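Local coordinates for succinate-semialdehyde dehydrogenase (Streptococcus pyogenes MGAS1882, PDB 4OHT), which probably catalyses the oxidation of succinic semialdehyde to succinate with NADP as the hydride acceptor, at residues Asp18-Gln23 against Leu184-Asp189; Leu126-Trp131 against Val153-Ser158; Val203-Ser208 against Thr226-Gly231. All blocks are in the same frame, centred on the assembly; numbering follows the deposited sequence.

Contact 1: Asp18-Gln23 against Leu184-Asp189; sequences DNMTDQ and LFISYD. With NAP (NADP nicotinamide-adenine-dinucleotide phosphate), chain C.
The ring of Phe185 is approached obliquely by the backbone carbonyl of Asp18, whose O lies 3.8 Å from Phe185 CD2, while the rings of Tyr3 and Phe17 also meet it at inclined angles. A second flat group, the amide of Asn19, sits beside the Phe185 carbonyl, but its direction is too poor for a hydrogen bond. That oxygen is taken instead by the backbone: Met20 N donates to Phe185 O at 2.9 Å, almost straight at the hydrogen (163°) and from above the carbonyl plane. The third flat group, the ring of Tyr188, faces the ligand. One face lies under the adenine, with NADP C6A 3.4 Å above the ring plane and over its centre, and the ribose oxygen O2B is at its edge.

Phe185, whose carbonyl serves Met20 N, is the centre of an inverse gamma turn, with a weak Ile186 N to Leu184 O bond. Met20 extends from the backbone with CG anti to N (chi1 177°), and this straight chain puts SD 3.5 Å from Leu184 CD2; the bend at chi3 then sets CE beside the same methyl. Its flexible chain suits this apolar seam, which Leu25 and Val28 of helix 22-41 also line; Met20 CB rests on Ile186 CG2 at 3.9 Å. Thr21 and Ser187 cap the two helices that start here. Tyr188, opening helix 188-195, gives its hydroxyl to NADP O2X (OH to O2X, 2.6 Å), so the turn leads directly into the adenine and 2'-phosphate pocket of a Rossmann-like cofactor domain.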
loop_
_atom_site.group_PDB
_atom_site.type_symbol
_atom_site.label_atom_id
_atom_site.label_comp_id
_atom_site.label_asym_id
_atom_site.label_seq_id
_atom_site.Cartn_x
_atom_site.Cartn_y
_atom_site.Cartn_z
ATOM N N ASP A 18 -4.496 10.636 -32.288
ATOM C CA ASP A 18 -5.926 10.463 -32.052
ATOM C C ASP A 18 -6.136 9.686 -30.759
ATOM O O ASP A 18 -5.400 8.741 -30.462
ATOM C CB ASP A 18 -6.590 9.693 -33.200
ATOM C CG ASP A 18 -6.689 10.509 -34.474
ATOM O OD1 ASP A 18 -7.252 11.628 -34.425
ATOM O OD2 ASP A 18 -6.208 10.026 -35.524
ATOM N N ASN A 19 -7.144 10.082 -29.992
ATOM C CA ASN A 19 -7.449 9.403 -28.744
ATOM C C ASN A 19 -7.974 7.998 -28.998
ATOM O O ASN A 19 -8.518 7.705 -30.064
ATOM C CB ASN A 19 -8.470 10.206 -27.940
ATOM C CG ASN A 19 -7.825 11.306 -27.125
ATOM O OD1 ASN A 19 -7.020 12.085 -27.641
ATOM N ND2 ASN A 19 -8.172 11.377 -25.843
ATOM N N MET A 20 -7.796 7.131 -28.008
ATOM C CA MET A 20 -8.252 5.754 -28.097
ATOM C C MET A 20 -9.762 5.742 -27.893
ATOM O O MET A 20 -10.278 6.461 -27.035
ATOM C CB MET A 20 -7.559 4.910 -27.020
ATOM C CG MET A 20 -7.996 3.456 -26.959
ATOM S SD MET A 20 -7.004 2.500 -25.766
ATOM C CE MET A 20 -5.724 1.837 -26.849
ATOM N N THR A 21 -10.463 4.931 -28.683
ATOM C CA THR A 21 -11.917 4.831 -28.593
ATOM C C THR A 21 -12.320 3.895 -27.453
ATOM O O THR A 21 -11.485 3.169 -26.912
ATOM C CB THR A 21 -12.532 4.286 -29.909
ATOM O OG1 THR A 21 -12.120 2.929 -30.098
ATOM C CG2 THR A 21 -12.078 5.122 -31.112
ATOM N N ASP A 22 -13.602 3.913 -27.095
ATOM C CA ASP A 22 -14.103 3.069 -26.019
ATOM C C ASP A 22 -14.003 1.587 -26.367
ATOM O O ASP A 22 -13.737 0.757 -25.498
ATOM C CB ASP A 22 -15.557 3.411 -25.700
ATOM C CG ASP A 22 -16.059 2.691 -24.461
ATOM O OD1 ASP A 22 -15.504 2.948 -23.366
ATOM O OD2 ASP A 22 -16.995 1.865 -24.578
ATOM N N GLN A 23 -14.228 1.251 -27.633
ATOM C CA GLN A 23 -14.141 -0.140 -28.065
ATOM C C GLN A 23 -12.679 -0.580 -28.025
ATOM O O GLN A 23 -12.369 -1.700 -27.620
ATOM C CB GLN A 23 -14.690 -0.310 -29.486
ATOM C CG GLN A 23 -14.669 -1.755 -29.987
ATOM C CD GLN A 23 -15.475 -2.686 -29.094
ATOM O OE1 GLN A 23 -16.650 -2.437 -28.832
ATOM N NE2 GLN A 23 -14.851 -3.766 -28.630
ATOM N N LEU A 184 -2.089 4.178 -23.715
ATOM C CA LEU A 184 -3.479 4.593 -23.848
ATOM C C LEU A 184 -3.578 6.105 -24.024
ATOM O O LEU A 184 -3.216 6.868 -23.119
ATOM C CB LEU A 184 -4.284 4.196 -22.598
ATOM C CG LEU A 184 -4.227 2.746 -22.113
ATOM C CD1 LEU A 184 -5.054 2.600 -20.840
ATOM C CD2 LEU A 184 -4.757 1.821 -23.199
ATOM N N PHE A 185 -4.053 6.539 -25.187
ATOM C CA PHE A 185 -4.231 7.966 -25.434
ATOM C C PHE A 185 -5.669 8.263 -25.007
ATOM O O PHE A 185 -6.542 8.496 -25.842
ATOM C CB PHE A 185 -4.045 8.289 -26.919
ATOM C CG PHE A 185 -2.608 8.319 -27.362
ATOM C CD1 PHE A 185 -1.639 8.942 -26.582
ATOM C CD2 PHE A 185 -2.228 7.755 -28.579
ATOM C CE1 PHE A 185 -0.310 9.007 -27.005
ATOM C CE2 PHE A 185 -0.901 7.817 -29.013
ATOM C CZ PHE A 185 0.059 8.442 -28.226
ATOM N N ILE A 186 -5.905 8.248 -23.698
ATOM C CA ILE A 186 -7.242 8.465 -23.169
ATOM C C ILE A 186 -7.433 9.725 -22.326
ATOM O O ILE A 186 -6.470 10.376 -21.905
ATOM C CB ILE A 186 -7.693 7.238 -22.340
ATOM C CG1 ILE A 186 -6.727 7.006 -21.172
ATOM C CG2 ILE A 186 -7.741 5.994 -23.241
ATOM C CD1 ILE A 186 -7.093 5.792 -20.292
ATOM N N SER A 187 -8.697 10.049 -22.081
ATOM C CA SER A 187 -9.071 11.218 -21.295
ATOM C C SER A 187 -9.133 10.852 -19.817
ATOM O O SER A 187 -8.980 9.687 -19.453
ATOM C CB SER A 187 -10.443 11.706 -21.729
ATOM O OG SER A 187 -11.423 10.745 -21.369
ATOM N N TYR A 188 -9.372 11.847 -18.970
ATOM C CA TYR A 188 -9.478 11.607 -17.537
ATOM C C TYR A 188 -10.671 10.710 -17.224
ATOM O O TYR A 188 -10.594 9.869 -16.331
ATOM C CB TYR A 188 -9.621 12.922 -16.760
ATOM C CG TYR A 188 -8.400 13.819 -16.786
ATOM C CD1 TYR A 188 -7.147 13.332 -17.177
ATOM C CD2 TYR A 188 -8.494 15.159 -16.399
ATOM C CE1 TYR A 188 -6.026 14.156 -17.186
ATOM C CE2 TYR A 188 -7.377 15.990 -16.401
ATOM C CZ TYR A 188 -6.150 15.482 -16.796
ATOM O OH TYR A 188 -5.052 16.309 -16.801
ATOM N N ASP A 189 -11.775 10.888 -17.950
ATOM C CA ASP A 189 -12.961 10.060 -17.719
ATOM C C ASP A 189 -12.676 8.602 -18.047
ATOM O O ASP A 189 -13.110 7.697 -17.333
ATOM C CB ASP A 189 -14.156 10.532 -18.559
ATOM C CG ASP A 189 -14.739 11.845 -18.063
ATOM O OD1 ASP A 189 -14.617 12.141 -16.850
ATOM O OD2 ASP A 189 -15.338 12.574 -18.883
HETATM P PA NAP C . 0.469 15.791 -13.497
HETATM O O1A NAP C . -0.248 15.252 -12.292
HETATM O O2A NAP C . -0.168 17.046 -13.951
HETATM O O5B NAP C . 0.412 14.674 -14.638
HETATM C C5B NAP C . 0.994 13.397 -14.379
HETATM C C4B NAP C . 0.135 12.381 -15.087
HETATM O O4B NAP C . -1.159 12.308 -14.444
HETATM C C3B NAP C . -0.127 12.854 -16.488
HETATM O O3B NAP C . -0.184 11.710 -17.334
HETATM C C2B NAP C . -1.453 13.513 -16.391
HETATM O O2B NAP C . -2.133 13.515 -17.646
HETATM C C1B NAP C . -2.160 12.619 -15.437
HETATM N N9A NAP C . -3.277 13.218 -14.822
HETATM C C8A NAP C . -3.286 14.367 -14.111
HETATM N N7A NAP C . -4.533 14.581 -13.611
HETATM C C5A NAP C . -5.364 13.544 -14.003
HETATM C C6A NAP C . -6.709 13.130 -13.724
HETATM N N6A NAP C . -7.580 13.913 -13.001
HETATM N N1A NAP C . -7.141 11.943 -14.205
HETATM C C2A NAP C . -6.349 11.173 -14.922
HETATM N N3A NAP C . -5.078 11.515 -15.217
HETATM C C4A NAP C . -4.557 12.671 -14.786
HETATM O O3 NAP C . 1.994 16.081 -13.187
HETATM P PN NAP C . 3.011 16.580 -14.335
HETATM O O1N NAP C . 2.706 18.015 -14.641
HETATM O O2N NAP C . 2.820 15.733 -15.575
HETATM O O5D NAP C . 4.431 16.465 -13.823
HETATM P P2B NAP C . -2.141 14.806 -18.618
HETATM O O1X NAP C . -3.000 14.459 -19.809
HETATM O O2X NAP C . -2.743 15.959 -17.919
HETATM O O3X NAP C . -0.755 15.150 -19.061
#

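Contact 2: Leu126-Trp131 against Val153-Ser158; sequences LAVEPW and VLKHAS. With NAP (NADP nicotinamide-adenine-dinucleotide phosphate), chain C.
With CG turned opposite the backbone N (chi1 164°), Leu126 lowers CD1 onto Val153 CG2, 3.7 Å away, the two side chains crossing at about a right angle. Glu129 takes the other common choice, CG opposite the carbonyl carbon (chi1 -54°), and lays CG against Leu154 CD1 at 3.7 Å before bending back, so its aliphatic stem packs while its carboxylate OE1 makes a weak hydrogen bond to Thr206 OG1. Leu126 and Val153 lie on the parallel strands 124-128 and 152-155 of a beta-alpha-beta unit of the Rossmann-like fold, joined through helix 136-148; Glu129 follows directly after the first strand. Three backbone bonds stitch the segments, from Ala127 N to Val153 O, Lys155 N to Ala127 O and Glu129 N to Lys155 O.

Leu126, Val128, Val153 and Lys155 line one face of the sheet, Ala127 and Leu154 the other, where Leu154 packs on Ile138 of helix 136-148 and the small Ala127 sits beside Cys204 of strand 200-206. Beyond the strand ends, Glu129 CB lies over one face of the His156 imidazole, a CH-pi contact 4.1 Å from the centroid, and Pro130 O sits at the ring edge by CE1. The ring is fixed from both nitrogens: ND1 accepts from Ala157 N, and NE2 bonds to Pro134 O.

Here the strands' C-terminal ends receive the cofactor. The long, bent chain of Lys155 suits its task of carrying its amino group to the 2'-phosphate, whose negative charge it would partly balance; NZ bonds to NADP O1X at 2.7 Å, to ribose O2B and to His156 O, and is also hydrogen-bonded to Tyr3 OH. The ribose O3B donates to Glu129 O, and Ser158 N meets phosphate oxygen O3X at 2.9 Å, nearly straight at its hydrogen (169°).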
loop_
_atom_site.group_PDB
_atom_site.type_symbol
_atom_site.label_atom_id
_atom_site.label_comp_id
_atom_site.label_asym_id
_atom_site.label_seq_id
_atom_site.Cartn_x
_atom_site.Cartn_y
_atom_site.Cartn_z
ATOM N N LEU A 126 -2.494 -0.381 -13.963
ATOM C CA LEU A 126 -2.557 0.874 -14.699
ATOM C C LEU A 126 -1.465 1.793 -14.169
ATOM O O LEU A 126 -1.333 1.974 -12.956
ATOM C CB LEU A 126 -3.905 1.565 -14.502
ATOM C CG LEU A 126 -3.902 3.046 -14.906
ATOM C CD1 LEU A 126 -3.693 3.170 -16.421
ATOM C CD2 LEU A 126 -5.216 3.709 -14.480
ATOM N N ALA A 127 -0.684 2.369 -15.078
ATOM C CA ALA A 127 0.376 3.295 -14.703
ATOM C C ALA A 127 0.066 4.651 -15.324
ATOM O O ALA A 127 -0.215 4.742 -16.521
ATOM C CB ALA A 127 1.747 2.786 -15.200
ATOM N N VAL A 128 0.099 5.694 -14.500
ATOM C CA VAL A 128 -0.150 7.061 -14.950
ATOM C C VAL A 128 1.171 7.770 -14.704
ATOM O O VAL A 128 1.621 7.857 -13.564
ATOM C CB VAL A 128 -1.276 7.730 -14.132
ATOM C CG1 VAL A 128 -1.579 9.124 -14.691
ATOM C CG2 VAL A 128 -2.523 6.860 -14.179
ATOM N N GLU A 129 1.786 8.275 -15.772
ATOM C CA GLU A 129 3.097 8.907 -15.670
ATOM C C GLU A 129 3.213 10.349 -16.164
ATOM O O GLU A 129 2.413 10.815 -16.980
ATOM C CB GLU A 129 4.127 8.036 -16.411
ATOM C CG GLU A 129 4.171 6.575 -15.953
ATOM C CD GLU A 129 4.398 6.427 -14.449
ATOM O OE1 GLU A 129 5.184 7.211 -13.881
ATOM O OE2 GLU A 129 3.802 5.514 -13.832
ATOM N N PRO A 130 4.234 11.074 -15.671
ATOM C CA PRO A 130 4.503 12.473 -16.024
ATOM C C PRO A 130 5.538 12.620 -17.151
ATOM O O PRO A 130 6.210 11.655 -17.521
ATOM C CB PRO A 130 5.000 13.048 -14.708
ATOM C CG PRO A 130 5.865 11.927 -14.206
ATOM C CD PRO A 130 5.055 10.667 -14.514
ATOM N N TRP A 131 5.670 13.838 -17.669
ATOM C CA TRP A 131 6.592 14.136 -18.768
ATOM C C TRP A 131 8.060 14.404 -18.441
ATOM O O TRP A 131 8.894 14.367 -19.348
ATOM C CB TRP A 131 6.081 15.347 -19.550
ATOM C CG TRP A 131 5.733 16.508 -18.658
ATOM C CD1 TRP A 131 4.489 16.852 -18.212
ATOM C CD2 TRP A 131 6.645 17.437 -18.052
ATOM N NE1 TRP A 131 4.568 17.930 -17.365
ATOM C CE2 TRP A 131 5.877 18.311 -17.248
ATOM C CE3 TRP A 131 8.035 17.615 -18.109
ATOM C CZ2 TRP A 131 6.453 19.352 -16.504
ATOM C CZ3 TRP A 131 8.610 18.650 -17.368
ATOM C CH2 TRP A 131 7.817 19.505 -16.576
ATOM N N VAL A 153 -1.030 -1.227 -18.490
ATOM C CA VAL A 153 -1.646 -0.259 -19.397
ATOM C C VAL A 153 -1.135 1.093 -18.926
ATOM O O VAL A 153 -1.098 1.380 -17.722
ATOM C CB VAL A 153 -3.207 -0.297 -19.403
ATOM C CG1 VAL A 153 -3.671 -1.585 -20.068
ATOM C CG2 VAL A 153 -3.775 -0.162 -17.990
ATOM N N LEU A 154 -0.718 1.911 -19.884
ATOM C CA LEU A 154 -0.125 3.196 -19.586
ATOM C C LEU A 154 -0.864 4.425 -20.082
ATOM O O LEU A 154 -1.304 4.482 -21.231
ATOM C CB LEU A 154 1.297 3.217 -20.155
ATOM C CG LEU A 154 2.044 4.550 -20.237
ATOM C CD1 LEU A 154 2.458 4.990 -18.848
ATOM C CD2 LEU A 154 3.281 4.384 -21.114
ATOM N N LYS A 155 -0.984 5.403 -19.196
ATOM C CA LYS A 155 -1.593 6.684 -19.518
ATOM C C LYS A 155 -0.444 7.641 -19.237
ATOM O O LYS A 155 -0.122 7.911 -18.074
ATOM C CB LYS A 155 -2.771 6.985 -18.589
ATOM C CG LYS A 155 -3.640 8.165 -19.018
ATOM C CD LYS A 155 -3.006 9.502 -18.674
ATOM C CE LYS A 155 -3.842 10.662 -19.190
ATOM N NZ LYS A 155 -2.956 11.733 -19.742
ATOM N N HIS A 156 0.201 8.113 -20.301
ATOM C CA HIS A 156 1.330 9.027 -20.175
ATOM C C HIS A 156 0.845 10.469 -20.317
ATOM O O HIS A 156 -0.313 10.707 -20.658
ATOM C CB HIS A 156 2.367 8.728 -21.257
ATOM C CG HIS A 156 3.783 8.832 -20.782
ATOM N ND1 HIS A 156 4.213 9.823 -19.926
ATOM C CD2 HIS A 156 4.872 8.078 -21.062
ATOM C CE1 HIS A 156 5.506 9.674 -19.697
ATOM N NE2 HIS A 156 5.929 8.623 -20.375
ATOM N N ALA A 157 1.737 11.423 -20.070
ATOM C CA ALA A 157 1.389 12.833 -20.158
ATOM C C ALA A 157 0.996 13.259 -21.578
ATOM O O ALA A 157 1.483 12.709 -22.576
ATOM C CB ALA A 157 2.544 13.686 -19.655
ATOM N N SER A 158 0.117 14.253 -21.650
ATOM C CA SER A 158 -0.381 14.756 -22.922
ATOM C C SER A 158 0.689 15.365 -23.830
ATOM O O SER A 158 0.518 15.380 -25.049
ATOM C CB SER A 158 -1.487 15.793 -22.676
ATOM O OG SER A 158 -0.948 16.961 -22.081
HETATM P PA NAP C . 0.469 15.791 -13.497
HETATM O O1A NAP C . -0.248 15.252 -12.292
HETATM O O2A NAP C . -0.168 17.046 -13.951
HETATM O O5B NAP C . 0.412 14.674 -14.638
HETATM C C5B NAP C . 0.994 13.397 -14.379
HETATM C C4B NAP C . 0.135 12.381 -15.087
HETATM O O4B NAP C . -1.159 12.308 -14.444
HETATM C C3B NAP C . -0.127 12.854 -16.488
HETATM O O3B NAP C . -0.184 11.710 -17.334
HETATM C C2B NAP C . -1.453 13.513 -16.391
HETATM O O2B NAP C . -2.133 13.515 -17.646
HETATM C C1B NAP C . -2.160 12.619 -15.437
HETATM N N9A NAP C . -3.277 13.218 -14.822
HETATM C C8A NAP C . -3.286 14.367 -14.111
HETATM N N7A NAP C . -4.533 14.581 -13.611
HETATM C C5A NAP C . -5.364 13.544 -14.003
HETATM C C6A NAP C . -6.709 13.130 -13.724
HETATM N N6A NAP C . -7.580 13.913 -13.001
HETATM N N1A NAP C . -7.141 11.943 -14.205
HETATM C C2A NAP C . -6.349 11.173 -14.922
HETATM N N3A NAP C . -5.078 11.515 -15.217
HETATM C C4A NAP C . -4.557 12.671 -14.786
HETATM O O3 NAP C . 1.994 16.081 -13.187
HETATM P PN NAP C . 3.011 16.580 -14.335
HETATM O O1N NAP C . 2.706 18.015 -14.641
HETATM O O2N NAP C . 2.820 15.733 -15.575
HETATM O O5D NAP C . 4.431 16.465 -13.823
HETATM P P2B NAP C . -2.141 14.806 -18.618
HETATM O O1X NAP C . -3.000 14.459 -19.809
HETATM O O2X NAP C . -2.743 15.959 -17.919
HETATM O O3X NAP C . -0.755 15.150 -19.061
#

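Contact 3: Val203-Ser208 against Thr226-Gly231; sequences VCLTGS and TTLELG. With NAP (NADP nicotinamide-adenine-dinucleotide phosphate), chain C.
Glu229 N donates to Leu205 O and Gly207 N to Glu229 O, each at 2.9 Å, the shortest of four backbone bonds between these segments; Leu205 N to Thr227 O and Thr227 N to Val203 O complete the ladder. A water donates a hydrogen bond to Leu205 O at 2.9 Å and also bonds to Thr227 OG1, bridging that hydroxyl to a carbonyl that already accepts Glu229 N. At the far end Ser208 grips the cofactor twice, its OG at 2.6 Å and its N at 2.9 Å from NADP O1A.

Strand 200-206, helix 209-221 and strand 225-229 form a parallel beta-alpha-beta unit of the Rossmann-like domain. Ser208 OG also caps that helix through a weak bond to Gly211 N, and the helix N terminus could help stabilise the pyrophosphate charge. Gly207 suits the turn before it: at phi 166° and psi -147° a CB would be jammed against the preceding carbonyl oxygen, and it would also collide with NADP C5B.

Packing spreads from the bonds. Leu205 CB meets Leu228 CD2, and Leu205 CD2 meets Leu230 CD2 at 3.9 Å; helix 209-221 packs on Leu205 and Leu228, Leu223 of the second subunit on Leu228 and Leu230. On the face of Cys204 and Thr206, Thr227 OG1 touches Cys204 CB at 3.2 Å, and Thr206 OG1 lies over the aliphatic stem of Glu229, 3.5 Å from CB.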
loop_
_atom_site.group_PDB
_atom_site.type_symbol
_atom_site.label_atom_id
_atom_site.label_comp_id
_atom_site.label_asym_id
_atom_site.label_seq_id
_atom_site.Cartn_x
_atom_site.Cartn_y
_atom_site.Cartn_z
ATOM N N VAL A 203 -3.090 0.563 -9.321
ATOM C CA VAL A 203 -2.710 1.790 -10.003
ATOM C C VAL A 203 -1.472 2.402 -9.373
ATOM O O VAL A 203 -1.410 2.577 -8.151
ATOM C CB VAL A 203 -3.823 2.868 -9.920
ATOM C CG1 VAL A 203 -3.462 4.044 -10.806
ATOM C CG2 VAL A 203 -5.169 2.282 -10.310
ATOM N N CYS A 204 -0.483 2.710 -10.206
ATOM C CA CYS A 204 0.723 3.363 -9.731
ATOM C C CYS A 204 0.812 4.678 -10.495
ATOM O O CYS A 204 0.810 4.700 -11.731
ATOM C CB CYS A 204 1.977 2.503 -9.959
ATOM S SG CYS A 204 2.280 1.935 -11.651
ATOM N N LEU A 205 0.856 5.778 -9.751
ATOM C CA LEU A 205 0.935 7.093 -10.360
ATOM C C LEU A 205 2.142 7.892 -9.906
ATOM O O LEU A 205 2.589 7.787 -8.759
ATOM C CB LEU A 205 -0.342 7.895 -10.057
ATOM C CG LEU A 205 -0.419 9.358 -10.528
ATOM C CD1 LEU A 205 -1.879 9.762 -10.713
ATOM C CD2 LEU A 205 0.270 10.285 -9.528
ATOM N N THR A 206 2.670 8.678 -10.835
ATOM C CA THR A 206 3.772 9.579 -10.562
ATOM C C THR A 206 3.282 10.900 -11.153
ATOM O O THR A 206 2.904 10.962 -12.323
ATOM C CB THR A 206 5.079 9.146 -11.261
ATOM O OG1 THR A 206 5.503 7.876 -10.748
ATOM C CG2 THR A 206 6.175 10.165 -10.999
ATOM N N GLY A 207 3.262 11.949 -10.344
ATOM C CA GLY A 207 2.785 13.222 -10.848
ATOM C C GLY A 207 2.482 14.244 -9.773
ATOM O O GLY A 207 3.141 14.280 -8.730
ATOM N N SER A 208 1.476 15.074 -10.027
ATOM C CA SER A 208 1.086 16.130 -9.092
ATOM C C SER A 208 0.080 15.662 -8.044
ATOM O O SER A 208 -0.563 14.630 -8.208
ATOM C CB SER A 208 0.489 17.310 -9.860
ATOM O OG SER A 208 -0.765 16.952 -10.427
ATOM N N THR A 226 -2.955 1.218 -4.462
ATOM C CA THR A 226 -2.248 2.278 -5.175
ATOM C C THR A 226 -0.878 2.578 -4.577
ATOM O O THR A 226 -0.580 2.181 -3.449
ATOM C CB THR A 226 -3.024 3.617 -5.128
ATOM O OG1 THR A 226 -3.308 3.948 -3.760
ATOM C CG2 THR A 226 -4.327 3.532 -5.908
ATOM N N THR A 227 -0.051 3.265 -5.361
ATOM C CA THR A 227 1.258 3.739 -4.930
ATOM C C THR A 227 1.326 5.126 -5.568
ATOM O O THR A 227 0.939 5.302 -6.730
ATOM C CB THR A 227 2.449 2.878 -5.439
ATOM O OG1 THR A 227 2.495 2.907 -6.867
ATOM C CG2 THR A 227 2.323 1.437 -4.947
ATOM N N LEU A 228 1.788 6.112 -4.809
ATOM C CA LEU A 228 1.864 7.472 -5.303
ATOM C C LEU A 228 3.245 8.089 -5.138
ATOM O O LEU A 228 3.804 8.096 -4.041
ATOM C CB LEU A 228 0.843 8.354 -4.568
ATOM C CG LEU A 228 -0.653 8.065 -4.714
ATOM C CD1 LEU A 228 -1.442 9.030 -3.829
ATOM C CD2 LEU A 228 -1.071 8.221 -6.175
ATOM N N GLU A 229 3.783 8.601 -6.242
ATOM C CA GLU A 229 5.080 9.275 -6.267
ATOM C C GLU A 229 4.736 10.706 -6.678
ATOM O O GLU A 229 4.490 10.977 -7.859
ATOM C CB GLU A 229 5.993 8.650 -7.325
ATOM C CG GLU A 229 6.373 7.199 -7.074
ATOM C CD GLU A 229 7.492 7.059 -6.056
ATOM O OE1 GLU A 229 8.087 8.092 -5.669
ATOM O OE2 GLU A 229 7.781 5.915 -5.654
ATOM N N LEU A 230 4.709 11.615 -5.708
ATOM C CA LEU A 230 4.352 12.995 -5.997
ATOM C C LEU A 230 5.526 13.967 -5.950
ATOM O O LEU A 230 6.687 13.563 -5.986
ATOM C CB LEU A 230 3.242 13.439 -5.043
ATOM C CG LEU A 230 2.059 12.458 -5.019
ATOM C CD1 LEU A 230 1.012 12.925 -4.025
ATOM C CD2 LEU A 230 1.453 12.341 -6.418
ATOM N N GLY A 231 5.221 15.255 -5.869
ATOM C CA GLY A 231 6.278 16.246 -5.850
ATOM C C GLY A 231 7.170 16.253 -4.625
ATOM O O GLY A 231 6.951 15.532 -3.649
HETATM P PA NAP C . 0.469 15.791 -13.497
HETATM O O1A NAP C . -0.248 15.252 -12.292
HETATM O O2A NAP C . -0.168 17.046 -13.951
HETATM O O5B NAP C . 0.412 14.674 -14.638
HETATM C C5B NAP C . 0.994 13.397 -14.379
HETATM C C4B NAP C . 0.135 12.381 -15.087
HETATM O O4B NAP C . -1.159 12.308 -14.444
HETATM C C3B NAP C . -0.127 12.854 -16.488
HETATM O O3B NAP C . -0.184 11.710 -17.334
HETATM C C2B NAP C . -1.453 13.513 -16.391
HETATM O O2B NAP C . -2.133 13.515 -17.646
HETATM C C1B NAP C . -2.160 12.619 -15.437
HETATM N N9A NAP C . -3.277 13.218 -14.822
HETATM C C8A NAP C . -3.286 14.367 -14.111
HETATM N N7A NAP C . -4.533 14.581 -13.611
HETATM C C5A NAP C . -5.364 13.544 -14.003
HETATM C C6A NAP C . -6.709 13.130 -13.724
HETATM N N6A NAP C . -7.580 13.913 -13.001
HETATM N N1A NAP C . -7.141 11.943 -14.205
HETATM C C2A NAP C . -6.349 11.173 -14.922
HETATM N N3A NAP C . -5.078 11.515 -15.217
HETATM C C4A NAP C . -4.557 12.671 -14.786
HETATM O O3 NAP C . 1.994 16.081 -13.187
HETATM P PN NAP C . 3.011 16.580 -14.335
HETATM O O1N NAP C . 2.706 18.015 -14.641
HETATM O O2N NAP C . 2.820 15.733 -15.575
HETATM O O5D NAP C . 4.431 16.465 -13.823
HETATM P P2B NAP C . -2.141 14.806 -18.618
HETATM O O1X NAP C . -3.000 14.459 -19.809
HETATM O O2X NAP C . -2.743 15.959 -17.919
HETATM O O3X NAP C . -0.755 15.150 -19.061
HETATM O O HOH W 1 3.875 5.236 -8.089
#

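From the N terminus, segment 18-23 is the first to be laid down, and some 160 residues pass before its partner 184-189 closes contact 1. Within that long loop the chain builds strand 124-128, helix 136-148 and strand 152-155, so contact 2, a short closure of its own, lies wholly inside contact 1 without crossing it. Helix 188-195 then leads to strand 200-206, and contact 3 closes a further short loop in series. Strand 200-206 pairs beside strand 124-128, so contacts 2 and 3 share one sheet, while a backbone hydrogen bond, probably Leu184 N to Leu154 O, ties contact 1 to contact 2. All three border the same NADP.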